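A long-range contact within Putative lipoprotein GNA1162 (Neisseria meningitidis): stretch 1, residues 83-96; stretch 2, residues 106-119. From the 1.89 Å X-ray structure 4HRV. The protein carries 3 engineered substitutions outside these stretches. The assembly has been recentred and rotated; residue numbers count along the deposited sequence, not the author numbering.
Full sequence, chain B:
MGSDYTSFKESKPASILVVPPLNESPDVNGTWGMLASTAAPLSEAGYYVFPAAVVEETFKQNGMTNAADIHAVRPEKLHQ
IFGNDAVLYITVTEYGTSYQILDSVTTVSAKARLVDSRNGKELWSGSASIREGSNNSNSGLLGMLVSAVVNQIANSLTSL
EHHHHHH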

# COMPACT_ATOMS: atom_id res chain seq x y z
N GLY B 83 -19.56 -2.12 -22.88
CA GLY B 83 -18.56 -2.29 -23.93
C GLY B 83 -17.14 -2.41 -23.42
O GLY B 83 -16.18 -2.27 -24.19
N ASN B 84 -16.99 -2.64 -22.12
CA ASN B 84 -15.68 -2.78 -21.48
C ASN B 84 -14.92 -4.08 -21.83
O ASN B 84 -15.52 -5.13 -21.98
CB ASN B 84 -15.85 -2.70 -19.95
CG ASN B 84 -16.78 -3.77 -19.40
OD1 ASN B 84 -16.37 -4.59 -18.59
ND2 ASN B 84 -18.03 -3.76 -19.84
N ASP B 85 -13.60 -3.99 -21.93
CA ASP B 85 -12.78 -5.19 -22.13
C ASP B 85 -12.66 -6.04 -20.87
O ASP B 85 -12.62 -7.26 -20.93
CB ASP B 85 -11.37 -4.81 -22.59
CG ASP B 85 -11.35 -4.03 -23.90
OD1 ASP B 85 -12.08 -4.40 -24.83
OD2 ASP B 85 -10.58 -3.05 -23.98
N ALA B 86 -12.58 -5.40 -19.71
CA ALA B 86 -12.38 -6.15 -18.48
C ALA B 86 -13.16 -5.56 -17.32
O ALA B 86 -13.59 -4.41 -17.37
CB ALA B 86 -10.90 -6.23 -18.14
N VAL B 87 -13.36 -6.36 -16.28
CA VAL B 87 -14.06 -5.90 -15.10
C VAL B 87 -13.16 -6.08 -13.91
O VAL B 87 -12.53 -7.13 -13.75
CB VAL B 87 -15.36 -6.71 -14.85
CG1 VAL B 87 -16.16 -6.09 -13.70
CG2 VAL B 87 -16.20 -6.77 -16.11
N LEU B 88 -13.10 -5.05 -13.09
CA LEU B 88 -12.31 -5.10 -11.87
C LEU B 88 -13.22 -5.26 -10.66
O LEU B 88 -14.10 -4.44 -10.42
CB LEU B 88 -11.45 -3.84 -11.75
CG LEU B 88 -10.59 -3.73 -10.49
CD1 LEU B 88 -9.47 -4.77 -10.50
CD2 LEU B 88 -10.02 -2.32 -10.38
N TYR B 89 -13.02 -6.36 -9.94
CA TYR B 89 -13.80 -6.64 -8.74
C TYR B 89 -12.94 -6.42 -7.49
O TYR B 89 -11.91 -7.06 -7.32
CB TYR B 89 -14.29 -8.09 -8.73
CG TYR B 89 -15.23 -8.44 -9.87
CD1 TYR B 89 -14.78 -9.17 -10.97
CD2 TYR B 89 -16.57 -8.04 -9.84
CE1 TYR B 89 -15.67 -9.50 -12.02
CE2 TYR B 89 -17.44 -8.36 -10.89
CZ TYR B 89 -16.99 -9.09 -11.96
OH TYR B 89 -17.84 -9.40 -13.00
N ILE B 90 -13.40 -5.54 -6.61
CA ILE B 90 -12.69 -5.32 -5.35
C ILE B 90 -13.57 -5.74 -4.18
O ILE B 90 -14.76 -5.46 -4.17
CB ILE B 90 -12.35 -3.85 -5.18
CG1 ILE B 90 -11.47 -3.38 -6.35
CG2 ILE B 90 -11.68 -3.60 -3.82
CD1 ILE B 90 -11.34 -1.88 -6.43
N THR B 91 -12.97 -6.43 -3.21
CA THR B 91 -13.64 -6.80 -1.97
C THR B 91 -12.82 -6.35 -0.75
O THR B 91 -11.64 -6.67 -0.63
CB THR B 91 -13.87 -8.32 -1.90
OG1 THR B 91 -14.68 -8.72 -3.00
CG2 THR B 91 -14.55 -8.71 -0.59
N VAL B 92 -13.45 -5.57 0.12
CA VAL B 92 -12.86 -5.21 1.40
C VAL B 92 -13.19 -6.30 2.41
O VAL B 92 -14.37 -6.55 2.70
CB VAL B 92 -13.39 -3.86 1.91
CG1 VAL B 92 -12.92 -3.61 3.37
CG2 VAL B 92 -12.94 -2.74 1.00
N THR B 93 -12.16 -6.97 2.91
CA THR B 93 -12.34 -8.11 3.80
C THR B 93 -12.12 -7.73 5.26
O THR B 93 -12.58 -8.41 6.18
CB THR B 93 -11.38 -9.25 3.43
OG1 THR B 93 -10.02 -8.80 3.55
CG2 THR B 93 -11.63 -9.69 2.00
N GLU B 94 -11.41 -6.62 5.48
CA GLU B 94 -11.25 -6.11 6.84
C GLU B 94 -11.29 -4.58 6.88
O GLU B 94 -10.77 -3.91 6.00
CB GLU B 94 -9.95 -6.64 7.45
CG GLU B 94 -9.84 -6.39 8.93
CD GLU B 94 -8.77 -7.25 9.59
OE1 GLU B 94 -8.95 -7.62 10.77
OE2 GLU B 94 -7.76 -7.54 8.92
N TYR B 95 -11.90 -4.04 7.92
CA TYR B 95 -11.94 -2.60 8.10
C TYR B 95 -12.32 -2.26 9.52
O TYR B 95 -13.44 -2.55 9.95
CB TYR B 95 -12.94 -1.97 7.14
CG TYR B 95 -12.95 -0.45 7.14
CD1 TYR B 95 -13.61 0.26 8.15
CD2 TYR B 95 -12.32 0.26 6.14
CE1 TYR B 95 -13.63 1.65 8.14
CE2 TYR B 95 -12.34 1.65 6.12
CZ TYR B 95 -12.98 2.34 7.13
OH TYR B 95 -12.99 3.71 7.10
N GLY B 96 -11.41 -1.64 10.25
CA GLY B 96 -11.74 -1.26 11.61
C GLY B 96 -10.53 -0.99 12.46
O GLY B 96 -9.40 -0.89 11.97
N THR B 106 -5.49 0.59 13.38
CA THR B 106 -6.48 0.45 12.32
C THR B 106 -5.94 -0.43 11.20
O THR B 106 -4.78 -0.30 10.78
CB THR B 106 -6.93 1.81 11.73
OG1 THR B 106 -5.96 2.29 10.79
CG2 THR B 106 -7.16 2.84 12.81
N THR B 107 -6.79 -1.33 10.73
CA THR B 107 -6.42 -2.28 9.71
C THR B 107 -7.44 -2.21 8.58
O THR B 107 -8.64 -2.20 8.84
CB THR B 107 -6.42 -3.72 10.28
OG1 THR B 107 -5.42 -3.84 11.30
CG2 THR B 107 -6.16 -4.73 9.18
N VAL B 108 -6.96 -2.15 7.35
CA VAL B 108 -7.81 -2.32 6.18
C VAL B 108 -7.17 -3.36 5.27
O VAL B 108 -5.98 -3.30 5.00
CB VAL B 108 -7.99 -1.01 5.38
CG1 VAL B 108 -8.95 -1.24 4.19
CG2 VAL B 108 -8.55 0.06 6.27
N SER B 109 -7.97 -4.33 4.82
CA SER B 109 -7.48 -5.35 3.91
C SER B 109 -8.50 -5.49 2.79
O SER B 109 -9.71 -5.43 3.03
CB SER B 109 -7.31 -6.69 4.62
OG SER B 109 -6.54 -6.57 5.80
N ALA B 110 -8.01 -5.66 1.57
CA ALA B 110 -8.86 -5.80 0.41
C ALA B 110 -8.19 -6.74 -0.58
O ALA B 110 -6.97 -6.92 -0.56
CB ALA B 110 -9.11 -4.45 -0.24
N LYS B 111 -9.00 -7.36 -1.42
CA LYS B 111 -8.49 -8.25 -2.43
C LYS B 111 -9.20 -7.88 -3.72
O LYS B 111 -10.28 -7.29 -3.70
CB LYS B 111 -8.76 -9.70 -2.03
CG LYS B 111 -10.23 -10.04 -1.86
CD LYS B 111 -10.38 -11.46 -1.31
CE LYS B 111 -11.84 -11.82 -1.10
NZ LYS B 111 -11.99 -13.19 -0.52
N ALA B 112 -8.57 -8.16 -4.85
CA ALA B 112 -9.16 -7.77 -6.12
C ALA B 112 -8.78 -8.74 -7.21
O ALA B 112 -7.78 -9.45 -7.10
CB ALA B 112 -8.74 -6.36 -6.50
N ARG B 113 -9.62 -8.80 -8.25
CA ARG B 113 -9.29 -9.58 -9.42
C ARG B 113 -9.78 -8.85 -10.67
O ARG B 113 -10.84 -8.23 -10.65
CB ARG B 113 -9.90 -10.97 -9.32
CG ARG B 113 -11.41 -11.00 -9.40
CD ARG B 113 -11.95 -12.41 -9.13
NE ARG B 113 -13.33 -12.55 -9.60
CZ ARG B 113 -14.38 -12.10 -8.92
NH1 ARG B 113 -14.20 -11.48 -7.76
NH2 ARG B 113 -15.60 -12.26 -9.41
N LEU B 114 -8.99 -8.93 -11.74
CA LEU B 114 -9.37 -8.34 -13.01
C LEU B 114 -9.78 -9.46 -13.96
O LEU B 114 -9.02 -10.40 -14.18
CB LEU B 114 -8.19 -7.59 -13.63
CG LEU B 114 -8.56 -6.81 -14.89
CD1 LEU B 114 -9.43 -5.63 -14.51
CD2 LEU B 114 -7.33 -6.34 -15.66
N VAL B 115 -10.98 -9.39 -14.52
CA VAL B 115 -11.41 -10.44 -15.42
C VAL B 115 -11.79 -9.94 -16.81
O VAL B 115 -12.37 -8.88 -16.97
CB VAL B 115 -12.57 -11.29 -14.85
CG1 VAL B 115 -12.32 -11.62 -13.41
CG2 VAL B 115 -13.91 -10.59 -15.02
N ASP B 116 -11.45 -10.75 -17.80
CA ASP B 116 -11.82 -10.48 -19.18
C ASP B 116 -13.35 -10.51 -19.26
O ASP B 116 -13.98 -11.47 -18.86
CB ASP B 116 -11.18 -11.55 -20.08
CG ASP B 116 -11.49 -11.34 -21.55
OD1 ASP B 116 -12.66 -11.10 -21.91
OD2 ASP B 116 -10.54 -11.44 -22.36
N SER B 117 -13.94 -9.43 -19.77
CA SER B 117 -15.38 -9.28 -19.69
C SER B 117 -16.09 -10.11 -20.76
O SER B 117 -17.29 -10.33 -20.66
CB SER B 117 -15.78 -7.80 -19.81
OG SER B 117 -17.08 -7.58 -19.27
N ARG B 118 -15.34 -10.57 -21.76
CA ARG B 118 -15.91 -11.39 -22.83
C ARG B 118 -16.01 -12.88 -22.49
O ARG B 118 -16.95 -13.55 -22.90
CB ARG B 118 -15.13 -11.18 -24.14
CG ARG B 118 -15.23 -9.76 -24.68
CD ARG B 118 -14.45 -9.57 -25.97
NE ARG B 118 -14.79 -8.32 -26.64
CZ ARG B 118 -14.22 -7.15 -26.39
NH1 ARG B 118 -13.25 -7.05 -25.49
NH2 ARG B 118 -14.60 -6.07 -27.06
N ASN B 119 -15.05 -13.41 -21.72
CA ASN B 119 -15.07 -14.84 -21.43
C ASN B 119 -14.89 -15.20 -19.96
O ASN B 119 -14.81 -16.38 -19.60
CB ASN B 119 -14.03 -15.58 -22.27
CG ASN B 119 -12.62 -15.07 -22.05
OD1 ASN B 119 -11.77 -15.17 -22.93
ND2 ASN B 119 -12.37 -14.50 -20.88

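The rule that organizes this contact is antiparallel pairing: strands 86-96 and 106-116 run at 168° to one another, and the two stretches bury 1225 Å² between them, both sides summed. Backbone hydrogen bonds come in reciprocal pairs at every second residue. V87 N gives to V115 O and V115 N to V87 O, both at 2.8 Å; Y89 pairs likewise with R113, and T91 with K111. Between these pairs the strands draw closer, and CA-H groups point at carbonyls, as where A112 CA lies 3.1 Å from Y89 O.

The repeat breaks once, at a beta bulge. S109 O accepts from both T93 N (2.9 Å) and E94 N (3.2 Å), so one residue faces two and the register slips by one. Pairing then resumes, S109 N to E94 O at 3.1 Å, and carries on to G96 and T107. The backbone angles of G96 would jam a CB against the preceding carbonyl, which calls for glycine.

Alternation sorts the side chains. L88, I90, V92 and Y95 share a face with L114, A112, A110 and V108, an apolar layer in which large residues often meet small ones: I90 CG1 packs 4.0 Å from A112 CB. Leucine meets leucine at L88 CB to L114 CD1, 3.9 Å.

The face carrying V87, Y89 and T91 is more mixed. The R113 guanidinium lies flat on the Y89 ring, planes at 10° and centres 4.3 Å apart, while V115 CG2 sits at the ring's edge, 3.6 Å from Y89 CE1. Arginine and valine, two residues apart on one strand, thus use the face and the edge of one aromatic.

Beyond the A86-D116 bridge, at the other end of the ladder, polar contacts extend the pairing. S117 N donates to D85 O at 2.8 Å, and D85 OD1 forms a salt bridge with R118 NH1 at 3.0 Å, its hydrogen bond nearly straight.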